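Local coordinates for protein histidine acid phosphatase (Hafnia alvei, PDB 4ARU) that belongs to branch 2 of the histidine phosphatase superfamily, as a bacterial histidine acid phosphatase, at residues A[12-17]-A[279-284]; A[66-71]-A[337-342]; A[351-356]-A[376-381]. All coordinates share one frame; numbering follows the deposited sequence.

Contact 1. Residues A[12-17]-A[279-284]. Unlike the reference sequence in segment 12-17: R12 (reference Lys).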
loop_
_atom_site.group_PDB
_atom_site.type_symbol
_atom_site.label_atom_id
_atom_site.label_comp_id
_atom_site.label_asym_id
_atom_site.label_seq_id
_atom_site.Cartn_x
_atom_site.Cartn_y
_atom_site.Cartn_z
ATOM N N ARG A 12 12.497 13.971 -11.443
ATOM C CA ARG A 12 12.536 13.324 -10.147
ATOM C C ARG A 12 11.367 12.449 -9.915
ATOM O O ARG A 12 10.391 12.478 -10.669
ATOM C CB ARG A 12 12.662 14.324 -9.052
ATOM C CG ARG A 12 11.645 15.411 -9.075
ATOM C CD ARG A 12 12.063 16.389 -7.993
ATOM N NE ARG A 12 11.173 17.551 -7.873
ATOM C CZ ARG A 12 11.254 18.665 -8.576
ATOM N NH1 ARG A 12 12.160 18.805 -9.546
ATOM N NH2 ARG A 12 10.377 19.637 -8.325
ATOM N N VAL A 13 11.466 11.642 -8.873
ATOM C CA VAL A 13 10.490 10.602 -8.565
ATOM C C VAL A 13 10.147 10.651 -7.086
ATOM O O VAL A 13 11.024 10.959 -6.237
ATOM C CB VAL A 13 11.066 9.215 -8.910
ATOM C CG1 VAL A 13 10.077 8.108 -8.609
ATOM C CG2 VAL A 13 11.449 9.164 -10.365
ATOM N N VAL A 14 8.906 10.312 -6.778
ATOM C CA VAL A 14 8.450 10.105 -5.413
ATOM C C VAL A 14 7.776 8.744 -5.379
ATOM O O VAL A 14 6.826 8.489 -6.148
ATOM C CB VAL A 14 7.472 11.183 -4.948
ATOM C CG1 VAL A 14 7.063 10.907 -3.489
ATOM C CG2 VAL A 14 8.005 12.565 -5.180
ATOM N N ILE A 15 8.252 7.865 -4.520
ATOM C CA ILE A 15 7.795 6.521 -4.420
ATOM C C ILE A 15 7.111 6.319 -3.079
ATOM O O ILE A 15 7.739 6.564 -2.048
ATOM C CB ILE A 15 8.980 5.559 -4.511
ATOM C CG1 ILE A 15 9.749 5.814 -5.831
ATOM C CG2 ILE A 15 8.536 4.112 -4.406
ATOM C CD1 ILE A 15 11.013 5.009 -5.979
ATOM N N LEU A 16 5.847 5.936 -3.077
ATOM C CA LEU A 16 5.117 5.616 -1.845
ATOM C C LEU A 16 4.967 4.113 -1.852
ATOM O O LEU A 16 4.193 3.528 -2.631
ATOM C CB LEU A 16 3.745 6.336 -1.795
ATOM C CG LEU A 16 2.921 5.881 -0.600
ATOM C CD1 LEU A 16 3.570 6.246 0.733
ATOM C CD2 LEU A 16 1.545 6.491 -0.641
ATOM N N SER A 17 5.786 3.460 -1.035
ATOM C CA SER A 17 5.912 2.023 -1.037
ATOM C C SER A 17 5.271 1.394 0.178
ATOM O O SER A 17 5.464 1.879 1.293
ATOM C CB SER A 17 7.385 1.627 -1.010
ATOM O OG SER A 17 7.558 0.238 -1.192
ATOM N N ALA A 279 2.813 15.861 -3.637
ATOM C CA ALA A 279 2.616 16.947 -4.570
ATOM C C ALA A 279 3.719 17.998 -4.466
ATOM O O ALA A 279 4.282 18.470 -5.469
ATOM C CB ALA A 279 1.254 17.599 -4.339
ATOM N N HIS A 280 4.023 18.427 -3.254
ATOM C CA HIS A 280 5.082 19.370 -3.027
ATOM C C HIS A 280 6.424 18.869 -3.599
ATOM O O HIS A 280 7.155 19.606 -4.269
ATOM C CB HIS A 280 5.217 19.639 -1.530
ATOM C CG HIS A 280 6.311 20.589 -1.223
ATOM N ND1 HIS A 280 7.590 20.178 -0.942
ATOM C CD2 HIS A 280 6.342 21.937 -1.213
ATOM C CE1 HIS A 280 8.366 21.228 -0.758
ATOM N NE2 HIS A 280 7.628 22.314 -0.901
ATOM N N ALA A 281 6.693 17.583 -3.402
ATOM C CA ALA A 281 7.969 16.980 -3.857
ATOM C C ALA A 281 8.017 16.952 -5.382
ATOM O O ALA A 281 9.100 17.003 -5.963
ATOM C CB ALA A 281 8.153 15.610 -3.326
ATOM N N LEU A 282 6.850 16.908 -6.035
ATOM C CA LEU A 282 6.770 16.889 -7.499
ATOM C C LEU A 282 6.824 18.267 -8.109
ATOM O O LEU A 282 6.918 18.398 -9.335
ATOM C CB LEU A 282 5.507 16.161 -7.945
ATOM C CG LEU A 282 5.424 14.684 -7.632
ATOM C CD1 LEU A 282 4.001 14.149 -7.765
ATOM C CD2 LEU A 282 6.331 13.881 -8.538
ATOM N N GLY A 283 6.716 19.283 -7.263
ATOM C CA GLY A 283 6.843 20.675 -7.698
ATOM C C GLY A 283 5.606 21.558 -7.533
ATOM O O GLY A 283 5.645 22.709 -7.953
ATOM N N SER A 284 4.538 21.061 -6.903
ATOM C CA SER A 284 3.371 21.889 -6.645
ATOM C C SER A 284 3.719 23.002 -5.706
ATOM O O SER A 284 4.453 22.789 -4.739
ATOM C CB SER A 284 2.213 21.093 -6.050
ATOM O OG SER A 284 1.894 19.968 -6.828
HETATM O O HOH W 1 9.753 19.986 -5.528
#

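Contact 2. Residues A[66-71]-A[337-342]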
loop_
_atom_site.group_PDB
_atom_site.type_symbol
_atom_site.label_atom_id
_atom_site.label_comp_id
_atom_site.label_asym_id
_atom_site.label_seq_id
_atom_site.Cartn_x
_atom_site.Cartn_y
_atom_site.Cartn_z
ATOM N N GLU A 66 18.042 0.158 -11.888
ATOM C CA GLU A 66 18.188 -0.044 -13.321
ATOM C C GLU A 66 17.245 0.892 -14.074
ATOM O O GLU A 66 17.669 1.449 -15.093
ATOM C CB GLU A 66 17.884 -1.477 -13.722
ATOM C CG GLU A 66 18.898 -2.510 -13.301
ATOM C CD GLU A 66 18.854 -3.813 -14.119
ATOM O OE1 GLU A 66 18.420 -3.836 -15.288
ATOM O OE2 GLU A 66 19.314 -4.840 -13.578
ATOM N N ARG A 67 16.007 1.063 -13.602
ATOM C CA ARG A 67 15.014 1.870 -14.317
ATOM C C ARG A 67 15.475 3.327 -14.286
ATOM O O ARG A 67 15.502 4.015 -15.319
ATOM C CB ARG A 67 13.652 1.734 -13.630
ATOM C CG ARG A 67 12.535 2.652 -14.137
ATOM C CD ARG A 67 11.290 2.304 -13.322
ATOM N NE ARG A 67 10.114 3.171 -13.488
ATOM C CZ ARG A 67 8.877 2.756 -13.811
ATOM N NH1 ARG A 67 8.583 1.462 -14.035
ATOM N NH2 ARG A 67 7.904 3.662 -13.899
ATOM N N PHE A 68 15.872 3.815 -13.125
ATOM C CA PHE A 68 16.191 5.233 -13.034
ATOM C C PHE A 68 17.535 5.585 -13.680
ATOM O O PHE A 68 17.720 6.708 -14.166
ATOM C CB PHE A 68 16.095 5.727 -11.591
ATOM C CG PHE A 68 14.706 5.543 -10.981
ATOM C CD1 PHE A 68 13.555 5.792 -11.711
ATOM C CD2 PHE A 68 14.563 5.086 -9.679
ATOM C CE1 PHE A 68 12.266 5.604 -11.146
ATOM C CE2 PHE A 68 13.306 4.898 -9.123
ATOM C CZ PHE A 68 12.169 5.126 -9.862
ATOM N N GLN A 69 18.496 4.662 -13.699
ATOM C CA GLN A 69 19.732 4.848 -14.453
ATOM C C GLN A 69 19.450 4.971 -15.917
ATOM O O GLN A 69 20.027 5.788 -16.616
ATOM C CB GLN A 69 20.647 3.647 -14.299
ATOM C CG GLN A 69 21.451 3.721 -13.044
ATOM C CD GLN A 69 22.160 2.417 -12.752
ATOM O OE1 GLN A 69 21.711 1.341 -13.116
ATOM N NE2 GLN A 69 23.265 2.517 -12.103
ATOM N N GLN A 70 18.571 4.112 -16.412
ATOM C CA GLN A 70 18.263 4.133 -17.839
ATOM C C GLN A 70 17.635 5.475 -18.241
ATOM O O GLN A 70 17.865 5.950 -19.351
ATOM C CB GLN A 70 17.319 2.969 -18.166
ATOM C CG GLN A 70 16.901 2.903 -19.647
ATOM C CD GLN A 70 15.820 1.849 -19.886
ATOM O OE1 GLN A 70 14.793 1.794 -19.195
ATOM N NE2 GLN A 70 16.054 1.006 -20.878
ATOM N N GLN A 71 16.903 6.084 -17.304
ATOM C CA GLN A 71 16.201 7.356 -17.537
ATOM C C GLN A 71 17.079 8.567 -17.165
ATOM O O GLN A 71 16.633 9.730 -17.199
ATOM C CB GLN A 71 14.851 7.381 -16.791
ATOM C CG GLN A 71 13.902 6.204 -17.141
ATOM C CD GLN A 71 12.697 6.026 -16.208
ATOM O OE1 GLN A 71 12.808 5.918 -14.963
ATOM N NE2 GLN A 71 11.509 5.949 -16.819
ATOM N N VAL A 337 4.511 5.013 -7.840
ATOM C CA VAL A 337 5.671 5.735 -8.307
ATOM C C VAL A 337 5.165 6.912 -9.094
ATOM O O VAL A 337 4.631 6.773 -10.200
ATOM C CB VAL A 337 6.591 4.856 -9.166
ATOM C CG1 VAL A 337 7.794 5.649 -9.639
ATOM C CG2 VAL A 337 7.006 3.580 -8.396
ATOM N N PHE A 338 5.392 8.076 -8.541
ATOM C CA PHE A 338 5.023 9.358 -9.145
ATOM C C PHE A 338 6.249 9.970 -9.796
ATOM O O PHE A 338 7.271 10.162 -9.127
ATOM C CB PHE A 338 4.488 10.349 -8.119
ATOM C CG PHE A 338 3.231 9.940 -7.446
ATOM C CD1 PHE A 338 3.224 9.080 -6.360
ATOM C CD2 PHE A 338 2.037 10.585 -7.807
ATOM C CE1 PHE A 338 2.051 8.740 -5.761
ATOM C CE2 PHE A 338 0.848 10.275 -7.147
ATOM C CZ PHE A 338 0.875 9.310 -6.139
ATOM N N GLU A 339 6.184 10.274 -11.092
ATOM C CA GLU A 339 7.321 10.752 -11.874
ATOM C C GLU A 339 7.015 12.132 -12.361
ATOM O O GLU A 339 5.981 12.356 -12.997
ATOM C CB GLU A 339 7.580 9.842 -13.058
ATOM C CG GLU A 339 8.003 8.459 -12.620
ATOM C CD GLU A 339 8.335 7.485 -13.736
ATOM O OE1 GLU A 339 8.000 7.722 -14.909
ATOM O OE2 GLU A 339 8.937 6.439 -13.389
ATOM N N ARG A 340 7.954 13.034 -12.143
ATOM C CA ARG A 340 7.900 14.387 -12.692
ATOM C C ARG A 340 8.726 14.416 -13.942
ATOM O O ARG A 340 9.943 14.288 -13.891
ATOM C CB ARG A 340 8.429 15.455 -11.699
ATOM C CG ARG A 340 8.556 16.841 -12.284
ATOM C CD ARG A 340 9.437 17.752 -11.434
ATOM N NE ARG A 340 9.773 18.976 -12.086
ATOM C CZ ARG A 340 9.068 20.129 -12.061
ATOM N NH1 ARG A 340 7.997 20.285 -11.306
ATOM N NH2 ARG A 340 9.479 21.168 -12.759
ATOM N N TRP A 341 8.040 14.579 -15.081
ATOM C CA TRP A 341 8.655 14.633 -16.401
ATOM C C TRP A 341 8.534 16.046 -16.919
ATOM O O TRP A 341 7.548 16.732 -16.624
ATOM C CB TRP A 341 7.889 13.718 -17.354
ATOM C CG TRP A 341 8.108 12.299 -17.115
ATOM C CD1 TRP A 341 7.405 11.444 -16.296
ATOM C CD2 TRP A 341 9.137 11.502 -17.728
ATOM N NE1 TRP A 341 7.935 10.178 -16.377
ATOM C CE2 TRP A 341 8.997 10.193 -17.233
ATOM C CE3 TRP A 341 10.157 11.779 -18.651
ATOM C CZ2 TRP A 341 9.863 9.169 -17.612
ATOM C CZ3 TRP A 341 11.011 10.753 -19.025
ATOM C CH2 TRP A 341 10.844 9.468 -18.506
ATOM N N VAL A 342 9.493 16.496 -17.711
ATOM C CA VAL A 342 9.313 17.782 -18.444
ATOM C C VAL A 342 9.583 17.508 -19.878
ATOM O O VAL A 342 10.419 16.692 -20.210
ATOM C CB VAL A 342 10.206 19.017 -18.095
ATOM C CG1 VAL A 342 9.911 19.535 -16.706
ATOM C CG2 VAL A 342 11.694 18.757 -18.345
#

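Contact 3. Residues A[351-356]-A[376-381]. With K (potassium ion), chain E.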
loop_
_atom_site.group_PDB
_atom_site.type_symbol
_atom_site.label_atom_id
_atom_site.label_comp_id
_atom_site.label_asym_id
_atom_site.label_seq_id
_atom_site.Cartn_x
_atom_site.Cartn_y
_atom_site.Cartn_z
ATOM N N SER A 351 3.400 11.507 -14.133
ATOM C CA SER A 351 2.927 10.165 -14.455
ATOM C C SER A 351 2.842 9.353 -13.154
ATOM O O SER A 351 3.643 9.581 -12.235
ATOM C CB SER A 351 3.924 9.489 -15.397
ATOM O OG SER A 351 3.376 8.334 -15.998
ATOM N N VAL A 352 1.932 8.402 -13.096
ATOM C CA VAL A 352 1.831 7.535 -11.910
ATOM C C VAL A 352 1.741 6.089 -12.341
ATOM O O VAL A 352 0.936 5.736 -13.178
ATOM C CB VAL A 352 0.640 7.891 -10.989
ATOM C CG1 VAL A 352 0.816 7.280 -9.623
ATOM C CG2 VAL A 352 0.419 9.349 -10.866
ATOM N N ASN A 353 2.594 5.256 -11.761
ATOM C CA ASN A 353 2.542 3.812 -11.986
ATOM C C ASN A 353 2.466 3.068 -10.675
ATOM O O ASN A 353 3.038 3.504 -9.687
ATOM C CB ASN A 353 3.786 3.302 -12.720
ATOM C CG ASN A 353 3.794 3.683 -14.203
ATOM O OD1 ASN A 353 3.974 4.841 -14.522
ATOM N ND2 ASN A 353 3.611 2.708 -15.086
ATOM N N MET A 354 1.786 1.940 -10.685
ATOM C CA MET A 354 1.875 0.981 -9.588
ATOM C C MET A 354 2.925 -0.024 -9.972
ATOM O O MET A 354 2.729 -0.738 -10.936
ATOM C CB MET A 354 0.539 0.284 -9.320
ATOM C CG MET A 354 0.483 -0.489 -8.029
ATOM S SD MET A 354 0.604 0.604 -6.543
ATOM C CE MET A 354 0.723 -0.839 -5.482
ATOM N N VAL A 355 4.000 -0.102 -9.189
ATOM C CA VAL A 355 5.131 -0.996 -9.516
ATOM C C VAL A 355 5.228 -2.044 -8.416
ATOM O O VAL A 355 5.086 -1.715 -7.232
ATOM C CB VAL A 355 6.435 -0.185 -9.618
ATOM C CG1 VAL A 355 7.643 -1.074 -9.930
ATOM C CG2 VAL A 355 6.299 0.874 -10.705
ATOM N N TYR A 356 5.370 -3.292 -8.805
ATOM C CA TYR A 356 5.176 -4.423 -7.881
ATOM C C TYR A 356 5.778 -5.704 -8.363
ATOM O O TYR A 356 6.034 -5.871 -9.544
ATOM C CB TYR A 356 3.671 -4.622 -7.669
ATOM C CG TYR A 356 3.008 -5.099 -8.940
ATOM C CD1 TYR A 356 2.688 -4.222 -9.968
ATOM C CD2 TYR A 356 2.745 -6.473 -9.166
ATOM C CE1 TYR A 356 2.077 -4.655 -11.113
ATOM C CE2 TYR A 356 2.190 -6.915 -10.331
ATOM C CZ TYR A 356 1.885 -5.989 -11.331
ATOM O OH TYR A 356 1.341 -6.430 -12.500
ATOM N N SER A 376 4.341 -3.440 -13.650
ATOM C CA SER A 376 4.073 -2.006 -13.599
ATOM C C SER A 376 2.772 -1.750 -14.338
ATOM O O SER A 376 2.592 -2.247 -15.436
ATOM C CB SER A 376 5.237 -1.187 -14.192
ATOM O OG SER A 376 5.055 0.226 -14.105
ATOM N N VAL A 377 1.882 -0.977 -13.724
ATOM C CA VAL A 377 0.623 -0.581 -14.341
ATOM C C VAL A 377 0.594 0.938 -14.368
ATOM O O VAL A 377 0.711 1.583 -13.324
ATOM C CB VAL A 377 -0.580 -1.130 -13.564
ATOM C CG1 VAL A 377 -1.883 -0.602 -14.137
ATOM C CG2 VAL A 377 -0.575 -2.650 -13.634
ATOM N N ARG A 378 0.420 1.516 -15.544
ATOM C CA ARG A 378 0.301 2.946 -15.691
ATOM C C ARG A 378 -1.123 3.348 -15.300
ATOM O O ARG A 378 -2.093 2.741 -15.758
ATOM C CB ARG A 378 0.578 3.339 -17.141
ATOM C CG ARG A 378 1.020 4.782 -17.275
ATOM C CD ARG A 378 1.788 5.025 -18.564
ATOM N NE ARG A 378 0.987 4.707 -19.734
ATOM C CZ ARG A 378 1.432 4.656 -20.995
ATOM N NH1 ARG A 378 2.707 4.896 -21.282
ATOM N NH2 ARG A 378 0.586 4.383 -21.984
ATOM N N LEU A 379 -1.257 4.372 -14.489
ATOM C CA LEU A 379 -2.544 4.774 -13.930
ATOM C C LEU A 379 -3.185 5.992 -14.557
ATOM O O LEU A 379 -2.567 7.041 -14.814
ATOM C CB LEU A 379 -2.389 5.027 -12.417
ATOM C CG LEU A 379 -1.805 3.829 -11.657
ATOM C CD1 LEU A 379 -1.631 4.186 -10.171
ATOM C CD2 LEU A 379 -2.693 2.617 -11.760
ATOM N N ASN A 380 -4.492 5.865 -14.706
ATOM C CA ASN A 380 -5.368 6.931 -15.097
ATOM C C ASN A 380 -5.784 7.714 -13.873
ATOM O O ASN A 380 -6.116 7.130 -12.841
ATOM C CB ASN A 380 -6.629 6.366 -15.749
ATOM C CG ASN A 380 -7.588 7.452 -16.188
ATOM O OD1 ASN A 380 -7.187 8.370 -16.871
ATOM N ND2 ASN A 380 -8.865 7.328 -15.826
ATOM N N ILE A 381 -5.744 9.021 -13.972
ATOM C CA ILE A 381 -6.294 9.924 -12.961
ATOM C C ILE A 381 -7.575 10.516 -13.533
ATOM O O ILE A 381 -7.516 11.348 -14.433
ATOM C CB ILE A 381 -5.308 11.044 -12.553
ATOM C CG1 ILE A 381 -3.981 10.475 -12.044
ATOM C CG2 ILE A 381 -5.982 12.012 -11.559
ATOM C CD1 ILE A 381 -2.901 11.526 -11.947
HETATM K K K E . -7.424 10.982 -17.157
HETATM O O HOH W 2 0.110 8.065 -15.231
HETATM O O HOH W 3 2.456 -5.919 -14.971
HETATM O O HOH W 4 -10.080 11.572 -17.355
HETATM O O HOH W 5 -7.486 10.722 -19.862
#

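Contact 1. Residues A[12-17]-A[279-284]
R12 reaches from its strand to the C-terminal end of a helix and gives its NE hydrogen to the carbonyl oxygen of A281. The bond from R12 NE to A281 O is 2.9 Å long and close to straight, 168° at the hydrogen. The oxygen lies in the guanidinium plane, and NE approaches it nearly along the C=O axis. Beyond CZ, R12 NH2 comes 3.7 Å from G283 CA. A water fills in beside this bond: it takes a weak hydrogen bond from R12 NH2 and donates to H280 O, so the same guanidinium also meets the last turn through solvent. A helix C terminus carries partial negative charge on its carbonyls, which probably favours a cation here. Two residues along, V14 points the same way and lays CG2 against A281 CB at 3.6 Å, with L282 CD2 at 4.0 Å from the same V14 CG2. Behind this first shell, the helix ends in a Schellman motif: G283, at positive phi, gives its N-H to H280 O and, weakly, to A279 O. R12 CG sits between the backbone N and the carbonyl carbon (chi1 53°), and the chain runs extended from there to NE. R340 bonds to L282 O nearby. Helix 264-282 thus packs its end against strand 9-18, which lies between strands 300-305 and 335-342; A281 also touches L301, and L282 touches F338.

Contact 2. Residues A[66-71]-A[337-342]
R67 and E339 meet through two extended side chains: R67 CG stands anti to the backbone N (chi1 172°), E339 CG anti to the carbonyl carbon (chi1 -65°), and both chains run on straight across the gap between helix and strand. R67 NH2 donates to E339 OE2 at 3.0 Å, a salt bridge with an N-H...O angle of 167°. R67 NE adds a weak, longer bond to the same oxygen, so OE2 takes both donors. The carboxylate oxygen lies in the guanidinium plane, whereas NH2 comes from above the carboxylate plane, the two planes steeply inclined. W341 NE1 holds the other oxygen, bonding to E339 OE1 at 2.9 Å on the anti side, somewhat out of the carboxylate plane. These donors, in a buried setting, would be expected to favour the charged form of E339. F68 turns its ring edge to the strand, with CE1 4.1 Å from E339 OE2 and CZ 4.4 Å from V337 CG1. At the helix end, Q71 brings NE2 to the rim of the W341 ring, 3.7 Å from CZ2, side chains crossing at about a right angle and flat groups steeply inclined. The last turn of helix 51-70 runs nearly parallel to strand 335-342 at an axis distance of 13.1 Å, on one face of the central sheet. Strand 9-18 lies alongside, where L10 touches Q71 and E339, while Y392 meets W341 edge-to-face.

Contact 3. Residues A[351-356]-A[376-381]
N353 faces S376 and R378 across an antiparallel pair of strands in the mixed sheet of this histidine phosphatase fold. Its CA-H points to V377 O, and its CB lies 3.6 Å from both that carbonyl oxygen and S376 OG. CG stands anti to the carbonyl carbon (chi1 -74°), and the turn of the amide at chi2 (71°) carries ND2 toward S376 and R378. In the conformers modelled here for those two residues, OD1 comes within 4.0 Å of R378 CG, and ND2 makes a weak hydrogen bond to S376 OG at 3.0 Å, bent to 128° at the hydrogen. The side chains of N353 and R378 lie side by side and point the same way, the amide and guanidinium planes well turned from each other. V355 is on the same face of the sheet as N353.

The backbone holds the register. M354 and V377 form a hydrogen-bonded pair, each N donating to the other's O, flanked by the non-hydrogen-bonded pairs N353-R378 and V355-S376. Further along, L379 N still reaches V352 O at 2.9 Å, but without a direct return bond. Instead a water stands between V352 N and L379 O, taking a hydrogen bond from the first and giving one to the second.

Apolar groups close the seam. V352 offers CG1 to L379 CD1 and CG2 to I381 CD1, crossing I381 at about a right angle, while Y356 CE1 reaches V377 CG2. The hydroxyl of Y356 hydrogen-bonds to P324 O. Past the strand, the chain enters a potassium site completed by C384, Q387 and two waters, where N380 OD1 lies 2.6 Å from the ion and I381 O 2.8 Å.

Starting at the N terminus, strand 9-18 enters the sheet first, and contact 1 closes a loop of some 260 residues when helix 264-282 ends against it. Helix 51-70 leaves from inside that loop and finds its partner, strand 335-342, beyond it, so contacts 1 and 2 cross along the chain. They also meet in space, where V14 O and F338 N probably hydrogen-bond. Contact 3 follows in series and closes a short loop of 19 residues. Its strand 348-356 lies beside 335-342, with V337 N probably bonded to N353 O. Together the three tie one sheet to helices 51-70 and 264-282 and to the potassium-binding segment.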